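Local coordinates for protein metazoan TIR-STING fusion (Crassostrea gigas, PDB 6WT6) that joins a TIR domain and a STING ligand-binding domain in a single polypeptide chain, at residues L216-P221 with K325-V330. Residues are numbered along the deposited sequence; the frame is centred on the assembly and turned at random.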
# COMPACT_ATOMS: atom_id res chain seq x y z
N LEU A 216 5.60 23.45 4.15
CA LEU A 216 6.70 22.50 4.01
C LEU A 216 6.68 21.97 2.58
O LEU A 216 5.69 21.37 2.15
CB LEU A 216 6.56 21.36 5.01
CG LEU A 216 7.58 20.23 4.89
CD1 LEU A 216 8.99 20.75 5.17
CD2 LEU A 216 7.23 19.08 5.83
N PHE A 217 7.76 22.21 1.84
CA PHE A 217 7.84 21.79 0.45
C PHE A 217 8.38 20.36 0.39
O PHE A 217 9.48 20.08 0.89
CB PHE A 217 8.71 22.75 -0.36
CG PHE A 217 8.05 24.07 -0.62
CD1 PHE A 217 7.47 24.34 -1.85
CD2 PHE A 217 7.98 25.03 0.38
CE1 PHE A 217 6.84 25.55 -2.08
CE2 PHE A 217 7.35 26.24 0.15
CZ PHE A 217 6.78 26.50 -1.08
N LEU A 218 7.60 19.46 -0.20
CA LEU A 218 7.93 18.04 -0.28
C LEU A 218 8.31 17.72 -1.72
O LEU A 218 7.51 17.92 -2.64
CB LEU A 218 6.74 17.19 0.17
CG LEU A 218 6.23 17.42 1.59
CD1 LEU A 218 4.88 16.74 1.76
CD2 LEU A 218 7.23 16.91 2.62
N PHE A 219 9.53 17.23 -1.91
CA PHE A 219 10.10 17.08 -3.24
C PHE A 219 9.87 15.67 -3.76
O PHE A 219 10.14 14.69 -3.07
CB PHE A 219 11.58 17.45 -3.22
CG PHE A 219 11.83 18.91 -3.02
CD1 PHE A 219 11.87 19.78 -4.10
CD2 PHE A 219 11.96 19.43 -1.74
CE1 PHE A 219 12.07 21.13 -3.91
CE2 PHE A 219 12.17 20.79 -1.55
CZ PHE A 219 12.22 21.64 -2.64
N PHE A 220 9.38 15.59 -5.00
CA PHE A 220 8.93 14.35 -5.62
C PHE A 220 9.59 14.27 -6.99
O PHE A 220 8.97 14.60 -8.01
CB PHE A 220 7.40 14.33 -5.72
CG PHE A 220 6.80 12.98 -5.99
CD1 PHE A 220 7.41 12.06 -6.83
CD2 PHE A 220 5.59 12.63 -5.40
CE1 PHE A 220 6.84 10.83 -7.08
CE2 PHE A 220 5.01 11.40 -5.65
CZ PHE A 220 5.64 10.49 -6.48
N PRO A 221 10.85 13.83 -7.05
CA PRO A 221 11.49 13.62 -8.35
C PRO A 221 10.83 12.48 -9.10
O PRO A 221 10.48 11.45 -8.52
CB PRO A 221 12.94 13.28 -7.98
CG PRO A 221 12.84 12.72 -6.60
CD PRO A 221 11.74 13.49 -5.93
N LYS A 325 -3.17 22.71 2.83
CA LYS A 325 -2.49 24.00 2.75
C LYS A 325 -1.34 24.12 3.74
O LYS A 325 -0.86 25.23 3.99
CB LYS A 325 -3.47 25.17 2.94
CG LYS A 325 -4.60 25.22 1.93
CD LYS A 325 -5.55 26.39 2.21
CE LYS A 325 -6.18 26.28 3.60
NZ LYS A 325 -7.19 27.36 3.86
N LYS A 326 -0.88 23.01 4.32
CA LYS A 326 0.28 23.04 5.21
C LYS A 326 1.55 22.55 4.53
O LYS A 326 2.65 22.82 5.03
CB LYS A 326 0.02 22.21 6.47
CG LYS A 326 -1.10 22.74 7.36
CD LYS A 326 -0.70 24.04 8.07
CE LYS A 326 -1.86 24.66 8.84
NZ LYS A 326 -2.47 23.70 9.80
N CYS A 327 1.43 21.84 3.41
CA CYS A 327 2.59 21.40 2.67
C CYS A 327 2.34 21.60 1.18
O CYS A 327 1.20 21.75 0.74
CB CYS A 327 2.92 19.93 2.97
SG CYS A 327 1.82 18.74 2.21
N LYS A 328 3.43 21.63 0.42
CA LYS A 328 3.36 21.75 -1.04
C LYS A 328 4.22 20.66 -1.65
O LYS A 328 5.44 20.66 -1.46
CB LYS A 328 3.80 23.13 -1.51
CG LYS A 328 3.71 23.31 -3.02
CD LYS A 328 2.30 23.02 -3.52
CE LYS A 328 2.16 23.31 -5.00
NZ LYS A 328 3.10 22.50 -5.80
N ILE A 329 3.60 19.73 -2.36
CA ILE A 329 4.33 18.67 -3.04
C ILE A 329 4.90 19.23 -4.34
O ILE A 329 4.16 19.79 -5.16
CB ILE A 329 3.43 17.45 -3.30
CG1 ILE A 329 2.76 16.99 -2.00
CG2 ILE A 329 4.25 16.32 -3.89
CD1 ILE A 329 1.94 15.73 -2.15
N VAL A 330 6.21 19.09 -4.53
CA VAL A 330 6.91 19.62 -5.69
C VAL A 330 7.32 18.43 -6.56
O VAL A 330 8.35 17.79 -6.32
CB VAL A 330 8.13 20.46 -5.29
CG1 VAL A 330 8.84 21.01 -6.54
CG2 VAL A 330 7.74 21.58 -4.34
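Two neighbouring parallel strands pair here at one margin of the mixed sheet in the STING domain: 216-221 belongs to strand 212-221, and 327-330 opens strand 327-332, the outermost on this side within the chain. Five backbone hydrogen bonds join them, with Leu216, Leu218 and Phe220 giving their N-H groups to the carbonyl oxygens of Lys326, Lys328 and Val330. In return Leu216 O accepts from Lys328 N, and Leu218 O from Val330 N at 2.6 Å, nearly along the C=O axis. Side chains separate by face. On the side of helix 341-356, Val330 touches two phenyl rings: CG2 meets the edge of Phe217, in its plane, 3.7 Å from CD1, while CB lies 4.0 Å from CD1 of Phe219, alongside. Lys328 CB makes an off-centre CH-pi contact with the Phe217 ring, 4.3 Å from its centroid. Bends at chi2 and chi4 then turn the Lys328 chain so that NZ donates to Ile329 O (3.0 Å), with a long, weak ion pair to Glu349. On the other face, covered by helices 176-204 and 299-319, Leu218 CD1 touches Cys327 SG at 3.7 Å. Regular backbone pairing thus combines with apolar packing on both faces, Lys328 adding methylenes while its ammonium would polarise the Ile329 carbonyl.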